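Local structure of GCN5-related N-acetyltransferase (Kribbella flavida, 4IUS) at residues Leu34-Ala45 and Ala69-Glu80; Glu133-Ala141 and Leu165-Thr175. The protein belongs to the GCN5-related N-acetyltransferase family and probably transfers an acyl group, such as acetyl, to an acceptor that remains to be established. The protein carries 1 engineered substitution. All coordinates share one frame; numbering follows the deposited sequence. Where two conformers were deposited one is given.

Contact 1 of 2, residues Leu34-Ala45 and Ala69-Glu80. Engineered in segment 69-80: Asp74 (natural residue Gly).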
loop_
_atom_site.group_PDB
_atom_site.type_symbol
_atom_site.label_atom_id
_atom_site.label_comp_id
_atom_site.label_asym_id
_atom_site.label_seq_id
_atom_site.Cartn_x
_atom_site.Cartn_y
_atom_site.Cartn_z
ATOM N N LEU A 34 15.114 4.070 -4.338
ATOM C CA LEU A 34 15.921 4.311 -3.120
ATOM C C LEU A 34 15.458 5.617 -2.455
ATOM O O LEU A 34 15.525 6.699 -3.041
ATOM C CB LEU A 34 17.429 4.346 -3.461
ATOM C CG LEU A 34 18.038 2.980 -3.784
ATOM C CD1 LEU A 34 19.334 3.032 -4.596
ATOM C CD2 LEU A 34 18.251 2.151 -2.525
ATOM N N HIS A 35 15.027 5.507 -1.210
ATOM C CA HIS A 35 14.593 6.645 -0.414
ATOM C C HIS A 35 15.793 7.329 0.195
ATOM O O HIS A 35 16.860 6.731 0.311
ATOM C CB HIS A 35 13.670 6.110 0.651
ATOM C CG HIS A 35 12.807 7.135 1.290
ATOM N ND1 HIS A 35 13.203 7.926 2.340
ATOM C CD2 HIS A 35 11.519 7.511 0.970
ATOM C CE1 HIS A 35 12.187 8.755 2.650
ATOM N NE2 HIS A 35 11.168 8.506 1.829
ATOM N N ASP A 36 15.644 8.586 0.594
ATOM C CA ASP A 36 16.698 9.238 1.373
ATOM C C ASP A 36 16.977 8.510 2.700
ATOM O O ASP A 36 18.120 8.363 3.107
ATOM C CB ASP A 36 16.347 10.716 1.643
ATOM C CG ASP A 36 16.450 11.610 0.388
ATOM O OD1 ASP A 36 16.960 11.170 -0.663
ATOM O OD2 ASP A 36 16.034 12.781 0.466
ATOM N N GLU A 37 15.917 8.074 3.375
ATOM C CA GLU A 37 16.046 7.376 4.655
ATOM C C GLU A 37 16.428 5.909 4.464
ATOM O O GLU A 37 16.123 5.322 3.448
ATOM C CB GLU A 37 14.742 7.443 5.444
ATOM C CG GLU A 37 14.282 8.851 5.811
ATOM C CD GLU A 37 12.985 8.877 6.634
ATOM O OE1 GLU A 37 12.425 7.798 6.944
ATOM O OE2 GLU A 37 12.517 9.983 6.973
ATOM N N ASP A 38 17.101 5.330 5.461
ATOM C CA ASP A 38 17.524 3.910 5.395
ATOM C C ASP A 38 16.501 2.919 5.881
ATOM O O ASP A 38 16.746 1.731 5.774
ATOM C CB ASP A 38 18.834 3.709 6.152
ATOM C CG ASP A 38 19.975 4.473 5.534
ATOM O OD1 ASP A 38 20.323 4.243 4.334
ATOM O OD2 ASP A 38 20.576 5.281 6.277
ATOM N N VAL A 39 15.341 3.382 6.358
ATOM C CA VAL A 39 14.302 2.465 6.814
ATOM C C VAL A 39 14.047 1.434 5.714
ATOM O O VAL A 39 13.760 1.826 4.554
ATOM C CB VAL A 39 13.035 3.218 7.154
ATOM C CG1 VAL A 39 11.908 2.251 7.507
ATOM C CG2 VAL A 39 13.282 4.193 8.330
ATOM N N TRP A 40 14.165 0.158 6.034
ATOM C CA TRP A 40 14.378 -0.820 4.953
ATOM C C TRP A 40 13.263 -0.831 3.917
ATOM O O TRP A 40 13.516 -0.861 2.709
ATOM C CB TRP A 40 14.616 -2.206 5.520
ATOM C CG TRP A 40 13.439 -2.867 6.156
ATOM C CD1 TRP A 40 13.103 -2.858 7.495
ATOM C CD2 TRP A 40 12.422 -3.663 5.489
ATOM N NE1 TRP A 40 11.947 -3.587 7.701
ATOM C CE2 TRP A 40 11.491 -4.091 6.508
ATOM C CE3 TRP A 40 12.205 -4.053 4.171
ATOM C CZ2 TRP A 40 10.367 -4.892 6.199
ATOM C CZ3 TRP A 40 11.081 -4.806 3.864
ATOM C CH2 TRP A 40 10.191 -5.231 4.865
ATOM N N PHE A 41 12.020 -0.735 4.365
ATOM C CA PHE A 41 10.874 -0.910 3.483
ATOM C C PHE A 41 10.593 0.314 2.638
ATOM O O PHE A 41 9.750 0.239 1.731
ATOM C CB PHE A 41 9.628 -1.382 4.228
ATOM C CG PHE A 41 9.189 -0.464 5.336
ATOM C CD1 PHE A 41 8.514 0.692 5.056
ATOM C CD2 PHE A 41 9.512 -0.754 6.649
ATOM C CE1 PHE A 41 8.141 1.561 6.077
ATOM C CE2 PHE A 41 9.137 0.080 7.680
ATOM C CZ PHE A 41 8.454 1.251 7.386
ATOM N N LEU A 42 11.263 1.441 2.885
ATOM C CA LEU A 42 11.161 2.620 2.071
ATOM C C LEU A 42 11.906 2.498 0.745
ATOM O O LEU A 42 11.728 3.374 -0.138
ATOM C CB LEU A 42 11.598 3.879 2.814
ATOM C CG LEU A 42 10.709 4.196 4.042
ATOM C CD1 LEU A 42 11.248 5.469 4.694
ATOM C CD2 LEU A 42 9.225 4.311 3.689
ATOM N N SER A 43 12.743 1.485 0.601
ATOM C CA SER A 43 13.447 1.234 -0.645
ATOM C C SER A 43 13.089 -0.158 -1.156
ATOM O O SER A 43 13.134 -1.098 -0.401
ATOM C CB SER A 43 14.944 1.373 -0.471
ATOM O OG SER A 43 15.309 2.699 -0.076
ATOM N N ARG A 44 12.742 -0.286 -2.441
ATOM C CA ARG A 44 12.335 -1.571 -3.000
ATOM C C ARG A 44 12.429 -1.475 -4.501
ATOM O O ARG A 44 12.577 -0.379 -5.073
ATOM C CB ARG A 44 10.898 -1.933 -2.601
ATOM C CG ARG A 44 9.854 -1.053 -3.217
ATOM C CD ARG A 44 8.431 -1.465 -2.886
ATOM N NE ARG A 44 8.227 -1.344 -1.447
ATOM C CZ ARG A 44 7.233 -0.684 -0.857
ATOM N NH1 ARG A 44 6.235 -0.173 -1.569
ATOM N NH2 ARG A 44 7.189 -0.642 0.483
ATOM N N ALA A 45 12.342 -2.632 -5.149
ATOM C CA ALA A 45 12.182 -2.694 -6.599
ATOM C C ALA A 45 10.728 -2.988 -6.971
ATOM O O ALA A 45 10.041 -3.719 -6.237
ATOM C CB ALA A 45 13.106 -3.707 -7.218
ATOM N N ALA A 69 23.245 -1.204 -6.574
ATOM C CA ALA A 69 22.815 0.110 -6.126
ATOM C C ALA A 69 22.357 0.080 -4.675
ATOM O O ALA A 69 22.676 0.979 -3.900
ATOM C CB ALA A 69 21.731 0.653 -7.027
ATOM N N PHE A 70 21.643 -0.975 -4.269
ATOM C CA PHE A 70 21.207 -1.116 -2.903
ATOM C C PHE A 70 22.412 -1.372 -2.005
ATOM O O PHE A 70 22.502 -0.826 -0.901
ATOM C CB PHE A 70 20.175 -2.248 -2.784
ATOM C CG PHE A 70 18.759 -1.816 -3.035
ATOM C CD1 PHE A 70 18.380 -1.234 -4.251
ATOM C CD2 PHE A 70 17.835 -1.891 -2.040
ATOM C CE1 PHE A 70 17.085 -0.777 -4.463
ATOM C CE2 PHE A 70 16.536 -1.426 -2.231
ATOM C CZ PHE A 70 16.154 -0.858 -3.451
ATOM N N ALA A 71 23.310 -2.263 -2.410
ATOM C CA ALA A 71 24.490 -2.605 -1.596
ATOM C C ALA A 71 25.342 -1.374 -1.333
ATOM O O ALA A 71 25.918 -1.261 -0.245
ATOM C CB ALA A 71 25.293 -3.670 -2.299
ATOM N N ALA A 72 25.427 -0.448 -2.277
ATOM C CA ALA A 72 26.197 0.788 -2.113
ATOM C C ALA A 72 25.678 1.637 -0.975
ATOM O O ALA A 72 26.390 2.481 -0.451
ATOM C CB ALA A 72 26.208 1.581 -3.428
ATOM N N GLU A 73 24.422 1.434 -0.607
ATOM C CA GLU A 73 23.769 2.143 0.495
ATOM C C GLU A 73 23.623 1.250 1.724
ATOM O O GLU A 73 22.945 1.633 2.694
ATOM C CB GLU A 73 22.340 2.571 0.078
ATOM C CG GLU A 73 22.212 3.465 -1.132
ATOM C CD GLU A 73 22.891 4.809 -0.992
ATOM O OE1 GLU A 73 23.140 5.261 0.149
ATOM O OE2 GLU A 73 23.155 5.437 -2.047
ATOM N N ASP A 74 24.202 0.048 1.719
ATOM C CA ASP A 74 24.022 -0.940 2.809
ATOM C C ASP A 74 22.562 -1.307 3.039
ATOM O O ASP A 74 22.139 -1.599 4.136
ATOM C CB ASP A 74 24.684 -0.461 4.134
ATOM C CG ASP A 74 26.137 -0.871 4.275
ATOM O OD1 ASP A 74 26.513 -1.993 3.840
ATOM O OD2 ASP A 74 26.925 -0.036 4.764
ATOM N N ARG A 75 21.784 -1.291 1.947
ATOM C CA ARG A 75 20.379 -1.623 2.010
ATOM C C ARG A 75 20.071 -2.986 1.416
ATOM O O ARG A 75 20.684 -3.409 0.425
ATOM C CB ARG A 75 19.566 -0.561 1.326
ATOM C CG ARG A 75 19.618 0.728 2.090
ATOM C CD ARG A 75 18.799 1.797 1.441
ATOM N NE ARG A 75 19.096 3.108 2.020
ATOM C CZ ARG A 75 18.630 4.226 1.518
ATOM N NH1 ARG A 75 17.786 4.194 0.488
ATOM N NH2 ARG A 75 18.996 5.378 2.039
ATOM N N TRP A 76 19.089 -3.625 2.016
ATOM C CA TRP A 76 18.608 -4.923 1.567
ATOM C C TRP A 76 17.469 -4.780 0.576
ATOM O O TRP A 76 16.560 -3.977 0.779
ATOM C CB TRP A 76 18.183 -5.709 2.791
ATOM C CG TRP A 76 17.530 -7.023 2.526
ATOM C CD1 TRP A 76 18.140 -8.215 2.263
ATOM C CD2 TRP A 76 16.113 -7.296 2.524
ATOM N NE1 TRP A 76 17.207 -9.204 2.098
ATOM C CE2 TRP A 76 15.970 -8.693 2.249
ATOM C CE3 TRP A 76 14.973 -6.534 2.723
ATOM C CZ2 TRP A 76 14.732 -9.313 2.168
ATOM C CZ3 TRP A 76 13.738 -7.163 2.702
ATOM C CH2 TRP A 76 13.620 -8.535 2.427
ATOM N N LEU A 77 17.494 -5.594 -0.459
ATOM C CA LEU A 77 16.495 -5.508 -1.534
ATOM C C LEU A 77 15.264 -6.404 -1.304
ATOM O O LEU A 77 15.363 -7.579 -1.000
ATOM C CB LEU A 77 17.144 -5.925 -2.838
ATOM C CG LEU A 77 16.251 -5.866 -4.078
ATOM C CD1 LEU A 77 15.865 -4.438 -4.381
ATOM C CD2 LEU A 77 16.993 -6.477 -5.251
ATOM N N SER A 78 14.098 -5.803 -1.451
ATOM C CA SER A 78 12.808 -6.476 -1.610
ATOM C C SER A 78 12.184 -5.938 -2.850
ATOM O O SER A 78 12.571 -4.900 -3.368
ATOM C CB SER A 78 11.879 -6.274 -0.408
ATOM O OG SER A 78 11.622 -4.937 -0.167
ATOM N N ALA A 79 11.177 -6.653 -3.351
ATOM C CA ALA A 79 10.479 -6.274 -4.544
ATOM C C ALA A 79 8.980 -6.493 -4.354
ATOM O O ALA A 79 8.577 -7.445 -3.642
ATOM C CB ALA A 79 10.960 -7.088 -5.749
ATOM N N GLU A 80 8.184 -5.649 -4.963
ATOM C CA GLU A 80 6.727 -5.799 -4.941
ATOM C C GLU A 80 6.230 -5.725 -6.375
ATOM O O GLU A 80 6.508 -4.753 -7.064
ATOM C CB GLU A 80 6.049 -4.725 -4.106
ATOM C CG GLU A 80 6.304 -4.796 -2.606
ATOM C CD GLU A 80 5.322 -3.898 -1.813
ATOM O OE1 GLU A 80 4.464 -3.206 -2.433
ATOM O OE2 GLU A 80 5.402 -3.917 -0.576
HETATM O O HOH W 1 22.844 5.012 3.030
HETATM O O HOH W 2 16.191 -1.428 1.998
HETATM O O HOH W 3 13.674 -3.548 0.866
HETATM O O HOH W 4 9.220 -3.439 0.491
#
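The Phe70 ring is sandwiched between two leucines: CD2 of Leu34 sits over the centre of one face, 3.6 Å from the ring centroid in a CH-pi contact, and Leu77 CD1 covers the opposite face. The backbone N of Arg44 lies at the ring's edge. Trp76 turns its edge toward the face of Trp40 in an offset edge-to-face pair, planes at 70°, with CZ3 of each ring 3.7 Å apart; His256 also stacks on Trp40. The Arg75 guanidinium is gripped around its rim; Glu37 O lies over one face, offset toward the rim, its angle to NH2 too poor for a hydrogen bond. An extended chain carries the group to Asp38, whose OD1 is held side-on by two nitrogens at 2.9 Å: NE meets its anti lone pair, NH2 comes from above the carboxylate plane. At the edge between NH1 and NH2 lies His35 O, bonded by NH1 at 2.7 Å and only weakly by NH2. The bond from NH1 to Ser43 OG is weak; that hydroxyl also accepts from His35 N. These bonds probably fix the rotation of the guanidinium, and Asp38 balances its charge. The Glu80 carboxylate stacks on the Arg44 guanidinium, planes 10° apart, a long ion pair of charges alone; Asp148 and Thr147 bind the arginine's nitrogens. Two backbone bonds, Ala45 N to Ser78 O and Glu80 N to Ala45 O (3.0 Å), form a single bridge between Ala45 and Ala79. In the segment 69-80, a Schellman motif, with engineered Asp74 at C', ends the helix and turns the chain toward that bridge.

Contact 2 of 2, residues Glu133-Ala141 and Leu165-Thr175; sequences EQEAANAIA and LIRMDGVPVAT
Ile140 and Leu165 meet in a helix-on-sheet layer of the GNAT fold, where helix 131-141 packs across the hairpin of strands 161-168 and 171-179, its segment crossing 171-175 at 73°. The tight part is apolar and has no hydrogen bond across it. With CG1 beside its backbone N (chi1 -63°), Ile140 rests CD1 against both Leu165 CD2, 4.0 Å away, and CB of Pro172, while its CG2 branch lies 3.9 Å from Thr175 CG2. Cutting Ile140 back to an alanine is likely to open a gap beside Leu165, Pro172 and Thr175 and leave Pro172 CB without its neighbour. Leu165 spreads its two methyls along the helix, CD2 against Ala137 and CD1 3.8 Å from Glu133 O. The small side chains of Ala137 and Ala141 are consistent with the close approach of the helix to Thr175. Toward the Glu133 end the contact loosens: of this partly exposed side chain, CB and CG lie by Leu165 CD1, while OE1 bonds Ala129 N, and the type I' turn from Met168 to Val171 projects beyond the helix. A classic beta bulge sets Val173 and Ala174 opposite Ile166. Next to it Thr175, its hydroxyl bonded to Val164 O, places OG1 3.3 Å from Ala137 CB.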
loop_
_atom_site.group_PDB
_atom_site.type_symbol
_atom_site.label_atom_id
_atom_site.label_comp_id
_atom_site.label_asym_id
_atom_site.label_seq_id
_atom_site.Cartn_x
_atom_site.Cartn_y
_atom_site.Cartn_z
ATOM N N GLU A 133 -3.521 14.949 15.454
ATOM C CA GLU A 133 -4.459 13.901 15.024
ATOM C C GLU A 133 -3.741 12.852 14.189
ATOM O O GLU A 133 -4.046 11.678 14.302
ATOM C CB GLU A 133 -5.659 14.514 14.283
ATOM C CG GLU A 133 -6.612 15.221 15.217
ATOM C CD GLU A 133 -7.588 16.140 14.564
ATOM O OE1 GLU A 133 -7.908 16.020 13.397
ATOM O OE2 GLU A 133 -8.047 17.036 15.295
ATOM N N GLN A 134 -2.760 13.276 13.360
ATOM C CA GLN A 134 -1.987 12.305 12.589
ATOM C C GLN A 134 -1.158 11.429 13.525
ATOM O O GLN A 134 -0.993 10.261 13.290
ATOM C CB GLN A 134 -1.140 12.990 11.535
ATOM C CG GLN A 134 -0.430 12.042 10.601
ATOM C CD GLN A 134 -1.395 11.136 9.822
ATOM O OE1 GLN A 134 -2.359 11.636 9.234
ATOM N NE2 GLN A 134 -1.168 9.823 9.845
ATOM N N GLU A 135 -0.624 12.012 14.586
ATOM C CA GLU A 135 0.116 11.267 15.589
ATOM C C GLU A 135 -0.744 10.249 16.264
ATOM O O GLU A 135 -0.335 9.093 16.467
ATOM C CB GLU A 135 0.754 12.213 16.607
ATOM C CG GLU A 135 1.880 13.079 16.042
ATOM C CD GLU A 135 2.303 14.214 17.001
ATOM O OE1 GLU A 135 1.666 14.432 18.090
ATOM O OE2 GLU A 135 3.258 14.904 16.624
ATOM N N ALA A 136 -1.997 10.608 16.547
ATOM C CA ALA A 136 -2.940 9.651 17.104
ATOM C C ALA A 136 -3.215 8.535 16.120
ATOM O O ALA A 136 -3.243 7.360 16.506
ATOM C CB ALA A 136 -4.239 10.326 17.508
ATOM N N ALA A 137 -3.435 8.868 14.857
ATOM C CA ALA A 137 -3.656 7.858 13.804
ATOM C C ALA A 137 -2.497 6.876 13.733
ATOM O O ALA A 137 -2.681 5.662 13.730
ATOM C CB ALA A 137 -3.889 8.513 12.450
ATOM N N ASN A 138 -1.277 7.393 13.720
ATOM C CA ASN A 138 -0.094 6.528 13.616
ATOM C C ASN A 138 0.040 5.633 14.849
ATOM O O ASN A 138 0.411 4.470 14.718
ATOM C CB ASN A 138 1.174 7.361 13.440
ATOM C CG ASN A 138 1.245 8.048 12.103
ATOM O OD1 ASN A 138 0.482 7.719 11.162
ATOM N ND2 ASN A 138 2.172 9.015 11.970
ATOM N N ALA A 139 -0.271 6.161 16.027
ATOM C CA ALA A 139 -0.214 5.396 17.254
ATOM C C ALA A 139 -1.251 4.284 17.249
ATOM O O ALA A 139 -0.957 3.165 17.713
ATOM C CB ALA A 139 -0.383 6.287 18.465
ATOM N N ILE A 140 -2.473 4.548 16.777
ATOM C CA ILE A 140 -3.520 3.522 16.768
ATOM C C ILE A 140 -3.158 2.398 15.821
ATOM O O ILE A 140 -3.313 1.234 16.175
ATOM C CB ILE A 140 -4.902 4.119 16.456
ATOM C CG1 ILE A 140 -5.343 5.109 17.540
ATOM C CG2 ILE A 140 -5.902 3.014 16.140
ATOM C CD1 ILE A 140 -6.486 6.011 17.097
ATOM N N ALA A 141 -2.660 2.738 14.631
ATOM C CA ALA A 141 -2.256 1.760 13.602
ATOM C C ALA A 141 -0.889 1.122 13.871
ATOM O O ALA A 141 -0.555 0.170 13.223
ATOM C CB ALA A 141 -2.208 2.444 12.260
ATOM N N LEU A 165 -9.988 9.507 11.668
ATOM C CA LEU A 165 -10.164 8.905 12.976
ATOM C C LEU A 165 -11.630 8.617 13.193
ATOM O O LEU A 165 -12.503 9.470 12.970
ATOM C CB LEU A 165 -9.656 9.874 14.068
ATOM C CG LEU A 165 -8.130 10.086 14.068
ATOM C CD1 LEU A 165 -7.751 11.203 15.039
ATOM C CD2 LEU A 165 -7.358 8.805 14.395
ATOM N N ILE A 166 -11.884 7.413 13.681
ATOM C CA ILE A 166 -13.188 6.997 14.180
ATOM C C ILE A 166 -13.126 7.162 15.695
ATOM O O ILE A 166 -12.169 6.676 16.333
ATOM C CB ILE A 166 -13.500 5.537 13.814
ATOM C CG1 ILE A 166 -13.468 5.305 12.333
ATOM C CG2 ILE A 166 -14.792 5.054 14.455
ATOM C CD1 ILE A 166 -14.469 6.092 11.578
ATOM N N ARG A 167 -14.102 7.860 16.267
ATOM C CA ARG A 167 -14.118 8.160 17.685
ATOM C C ARG A 167 -15.296 7.503 18.354
ATOM O O ARG A 167 -16.375 7.402 17.776
ATOM C CB ARG A 167 -14.182 9.652 17.882
ATOM C CG ARG A 167 -13.141 10.423 17.059
ATOM C CD ARG A 167 -13.752 11.263 15.948
ATOM N NE ARG A 167 -14.663 12.200 16.598
ATOM C CZ ARG A 167 -14.275 13.276 17.270
ATOM N NH1 ARG A 167 -15.154 13.989 17.988
ATOM N NH2 ARG A 167 -13.005 13.664 17.210
HETATM N N MSE A 168 -15.071 7.075 19.575
HETATM C CA MSE A 168 -16.119 6.577 20.434
HETATM C C MSE A 168 -16.238 7.535 21.621
HETATM O O MSE A 168 -15.244 7.758 22.342
HETATM C CB MSE A 168 -15.768 5.155 20.872
HETATM C CG MSE A 168 -16.763 4.522 21.811
HETATM SE SE MSE A 168 -18.519 4.174 21.084
HETATM C CE MSE A 168 -18.102 2.486 20.215
ATOM N N ASP A 169 -17.398 8.129 21.779
ATOM C CA ASP A 169 -17.598 9.132 22.809
ATOM C C ASP A 169 -16.451 10.161 22.769
ATOM O O ASP A 169 -15.968 10.621 23.807
ATOM C CB ASP A 169 -17.749 8.471 24.181
ATOM C CG ASP A 169 -18.953 7.582 24.263
ATOM O OD1 ASP A 169 -20.004 7.929 23.665
ATOM O OD2 ASP A 169 -18.838 6.549 24.911
ATOM N N GLY A 170 -16.081 10.576 21.549
ATOM C CA GLY A 170 -15.114 11.655 21.378
ATOM C C GLY A 170 -13.630 11.286 21.442
ATOM O O GLY A 170 -12.757 12.117 21.250
ATOM N N VAL A 171 -13.342 10.021 21.678
ATOM C CA VAL A 171 -11.977 9.536 21.828
ATOM C C VAL A 171 -11.633 8.710 20.570
ATOM O O VAL A 171 -12.352 7.756 20.243
ATOM C CB VAL A 171 -11.837 8.646 23.092
ATOM C CG1 VAL A 171 -10.418 8.062 23.201
ATOM C CG2 VAL A 171 -12.281 9.393 24.345
ATOM N N PRO A 172 -10.490 8.994 19.942
ATOM C CA PRO A 172 -10.110 8.184 18.770
ATOM C C PRO A 172 -9.808 6.765 19.119
ATOM O O PRO A 172 -9.013 6.503 20.022
ATOM C CB PRO A 172 -8.865 8.879 18.233
ATOM C CG PRO A 172 -8.910 10.239 18.789
ATOM C CD PRO A 172 -9.607 10.162 20.116
ATOM N N VAL A 173 -10.440 5.847 18.410
ATOM C CA VAL A 173 -10.297 4.413 18.646
ATOM C C VAL A 173 -9.950 3.576 17.410
ATOM O O VAL A 173 -9.590 2.412 17.549
ATOM C CB VAL A 173 -11.513 3.784 19.362
ATOM C CG1 VAL A 173 -11.729 4.411 20.745
ATOM C CG2 VAL A 173 -12.776 3.916 18.513
ATOM N N ALA A 174 -10.078 4.174 16.225
ATOM C CA ALA A 174 -9.760 3.445 14.983
ATOM C C ALA A 174 -9.352 4.459 13.942
ATOM O O ALA A 174 -9.654 5.650 14.055
ATOM C CB ALA A 174 -10.905 2.585 14.479
ATOM N N THR A 175 -8.647 3.969 12.926
ATOM C CA THR A 175 -8.093 4.853 11.928
ATOM C C THR A 175 -7.902 4.125 10.593
ATOM O O THR A 175 -7.856 2.897 10.551
ATOM C CB THR A 175 -6.704 5.396 12.420
ATOM O OG1 THR A 175 -6.256 6.435 11.530
ATOM C CG2 THR A 175 -5.625 4.359 12.514
#

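In the fold
The chain completes residues 34-80 of contact 1 before entering contact 2 at Glu133, so the two are not nested. Their centres lie 31 Å apart and their nearest atoms about 11 Å apart, without touching. Both contacts nonetheless involve strands of one mixed sheet, at distant places: contact 1 through its outermost strand 78-82, contact 2 through strands 161-168 and 171-179 near the other outer strand, 123-127. Contact 1 ties that sheet to the small antiparallel sheet of strands 22-27, 30-35 and 44-47, while contact 2 lays helix 131-141 on the part matching the GNAT family. The long sheet, with C-terminal strand 242-251 beside 78-82, thus joins the N-terminal part to the acetyltransferase region.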